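Local coordinates for small nuclear ribonucleoprotein homolog (PDB 1M5Q) that assembles with its copies into a 14-mer with the toroidal form of Sm-like proteins and probably binds RNA, at the interface of chains A and B. Sequence-based numbering; all coordinates share one arbitrary frame. Chains: chain A/B, small nuclear ribonucleoprotein homolog.

The interface of chains A and B. Residues chain A 88, 90-91; chain B 7-8, 11, 68.
A:Glu91 and B:Arg11 reach toward each other tip to tip in a subunit interface of this Sm-like archaeal 14-mer. Here residues of the Lsm C-terminal family region of chain A meet the Sm region of chain B and B:Arg68. Carboxylate oxygen OE2 of A:Glu91 lies 3.0 Å from guanidinium nitrogen NH2 of B:Arg11. This is a salt bridge rather than a hydrogen bond, because the N-H points another way. A second, longer salt bridge joins the same OE2 of A:Glu91 to NH1 of B:Arg68, at 3.8 Å. Here OE2 meets the edge of the guanidinium, in its plane, while the carboxylate is turned 81° from it. Water 2 bridges the pair, hydrogen-bonded to OE2 of A:Glu91 and NH1 of B:Arg68. One carboxylate oxygen thus faces two arginines of chain B, which would probably favour its charged form. The A:Glu91 chain bends at chi2 (89°), which turns its carboxylate toward them.

A:Glu90 lies across B:Asn7 at about a right angle. Its CG sits between the backbone N and the carbonyl carbon (chi1 66°), and the chain then runs extended over the B:Asn7 backbone. CB of A:Glu90 comes to 3.5 Å from the carbonyl O of B:Asn7. Carboxylate oxygen OE1 touches methyl CD2 of B:Leu8 at 3.4 Å. NH2 of B:Arg68 is 4.8 Å from OE1 of A:Glu90, near enough for their opposite charges to attract but not in contact. An alanine in place of A:Glu90 would lack the chain beyond CB, and would probably open a gap beside B:Asn7 CB and B:Leu8 CD2 and leave B:Arg68 with one fewer nearby negative charge.

The carbonyl O of B:Asn7 also lies in plane at the ring edge of A:Tyr88, 3.5 Å from CD2. The ring and the B:Asn7 amide run side by side. Water 1 joins this carbonyl to chain A. It is 2.8 Å from O of B:Asn7 and also bonds the carbonyl O of A:Tyr88 and the backbone N of A:Glu90. That N stands over one face of the tyrosine ring, toward its rim. On chain A, the contact runs from the end of strand 86-89 into the loop that follows.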
ATOM      1  N   TYR A  88      -7.747  10.667 -32.804  1.00 23.95           N
ATOM      2  CA  TYR A  88      -7.430  12.031 -32.404  1.00 22.72           C
ATOM      3  C   TYR A  88      -5.989  12.311 -32.824  1.00 22.50           C
ATOM      4  O   TYR A  88      -5.077  11.509 -32.526  1.00 23.19           O
ATOM      5  CB  TYR A  88      -7.549  12.205 -30.900  1.00 20.85           C
ATOM      6  CG  TYR A  88      -7.057  13.588 -30.422  1.00 21.05           C
ATOM      7  CD1 TYR A  88      -7.724  14.746 -30.803  1.00 21.59           C
ATOM      8  CD2 TYR A  88      -5.920  13.716 -29.619  1.00 21.02           C
ATOM      9  CE1 TYR A  88      -7.262  16.017 -30.405  1.00 22.32           C
ATOM     10  CE2 TYR A  88      -5.447  14.968 -29.201  1.00 21.11           C
ATOM     11  CZ  TYR A  88      -6.125  16.107 -29.617  1.00 23.43           C
ATOM     12  OH  TYR A  88      -5.632  17.320 -29.353  1.00 22.61           O
ATOM     13  N   GLU A  90      -3.017  14.618 -32.095  1.00 19.63           N
ATOM     14  CA  GLU A  90      -2.543  15.643 -31.211  1.00 21.81           C
ATOM     15  C   GLU A  90      -1.720  16.669 -31.956  1.00 22.18           C
ATOM     16  O   GLU A  90      -1.700  17.826 -31.561  1.00 21.40           O
ATOM     17  CB  GLU A  90      -1.690  15.042 -30.049  1.00 22.78           C
ATOM     18  CG  GLU A  90      -0.340  14.374 -30.468  1.00 23.57           C
ATOM     19  CD  GLU A  90       0.366  13.726 -29.237  1.00 26.70           C
ATOM     20  OE1 GLU A  90       1.249  12.861 -29.389  1.00 25.93           O
ATOM     21  OE2 GLU A  90       0.031  14.091 -28.086  1.00 26.72           O
ATOM     22  N   GLU A  91      -1.046  16.250 -33.024  1.00 21.55           N
ATOM     23  CA  GLU A  91      -0.179  17.170 -33.719  1.00 22.95           C
ATOM     24  C   GLU A  91      -0.953  18.380 -34.258  1.00 25.05           C
ATOM     25  O   GLU A  91      -0.444  19.527 -34.206  1.00 25.35           O
ATOM     26  CB  GLU A  91       0.589  16.431 -34.833  1.00 23.48           C
ATOM     27  CG  GLU A  91       1.515  15.252 -34.310  1.00 20.94           C
ATOM     28  CD  GLU A  91       0.794  13.927 -34.230  1.00 22.78           C
ATOM     29  OE1 GLU A  91      -0.421  13.929 -33.916  1.00 21.23           O
ATOM     30  OE2 GLU A  91       1.446  12.877 -34.465  1.00 25.09           O
TER
ATOM     31  N   ASN B   7      -3.559  12.102 -24.919  1.00 22.09           N
ATOM     32  CA  ASN B   7      -3.354  12.775 -26.196  1.00 22.44           C
ATOM     33  C   ASN B   7      -3.124  11.778 -27.320  1.00 21.51           C
ATOM     34  O   ASN B   7      -3.053  12.176 -28.468  1.00 21.38           O
ATOM     35  CB  ASN B   7      -2.191  13.747 -26.167  1.00 22.27           C
ATOM     36  CG  ASN B   7      -2.563  15.049 -25.490  1.00 27.43           C
ATOM     37  OD1 ASN B   7      -3.640  15.572 -25.698  1.00 26.50           O
ATOM     38  ND2 ASN B   7      -1.672  15.566 -24.670  1.00 29.77           N
ATOM     39  N   LEU B   8      -3.032  10.490 -26.995  1.00 20.82           N
ATOM     40  CA  LEU B   8      -2.835   9.476 -28.037  1.00 21.29           C
ATOM     41  C   LEU B   8      -4.102   8.653 -28.301  1.00 22.83           C
ATOM     42  O   LEU B   8      -4.017   7.578 -28.916  1.00 20.81           O
ATOM     43  CB  LEU B   8      -1.664   8.544 -27.657  1.00 20.93           C
ATOM     44  CG  LEU B   8      -0.308   9.246 -27.656  1.00 21.18           C
ATOM     45  CD1 LEU B   8       0.728   8.327 -27.054  1.00 21.80           C
ATOM     46  CD2 LEU B   8       0.072   9.640 -29.064  1.00 20.19           C
ATOM     47  N   ARG B  11      -4.656   6.399 -31.427  1.00 23.18           N
ATOM     48  CA  ARG B  11      -3.372   6.058 -32.037  1.00 24.61           C
ATOM     49  C   ARG B  11      -2.919   4.663 -31.620  1.00 24.77           C
ATOM     50  O   ARG B  11      -3.307   4.151 -30.568  1.00 24.19           O
ATOM     51  CB  ARG B  11      -2.289   7.094 -31.648  1.00 23.72           C
ATOM     52  CG  ARG B  11      -2.707   8.523 -31.875  1.00 24.28           C
ATOM     53  CD  ARG B  11      -3.093   8.686 -33.344  1.00 27.75           C
ATOM     54  NE  ARG B  11      -2.243   9.653 -34.009  1.00 30.88           N
ATOM     55  CZ  ARG B  11      -0.957   9.483 -34.146  1.00 30.32           C
ATOM     56  NH1 ARG B  11      -0.447   8.361 -33.650  1.00 37.39           N
ATOM     57  NH2 ARG B  11      -0.187  10.395 -34.724  1.00 28.64           N
ATOM     58  N   ARG B  68       8.206   9.283 -36.340  1.00 27.29           N
ATOM     59  CA  ARG B  68       7.836  10.673 -36.623  1.00 25.89           C
ATOM     60  C   ARG B  68       7.956  10.831 -38.149  1.00 26.63           C
ATOM     61  O   ARG B  68       8.629  10.028 -38.828  1.00 25.13           O
ATOM     62  CB  ARG B  68       8.802  11.644 -35.946  1.00 23.17           C
ATOM     63  CG  ARG B  68       8.663  11.699 -34.455  1.00 24.68           C
ATOM     64  CD  ARG B  68       7.243  12.160 -34.064  1.00 25.60           C
ATOM     65  NE  ARG B  68       7.085  12.382 -32.624  1.00 27.45           N
ATOM     66  CZ  ARG B  68       5.928  12.702 -32.041  1.00 27.51           C
ATOM     67  NH1 ARG B  68       4.816  12.836 -32.766  1.00 26.00           N
ATOM     68  NH2 ARG B  68       5.889  12.925 -30.748  1.00 28.45           N
TER
HETATM   69  O   HOH W   1      -2.978  11.762 -31.252  1.00 19.63           O
HETATM   70  O   HOH W   2       3.791  12.271 -35.379  1.00 23.48           O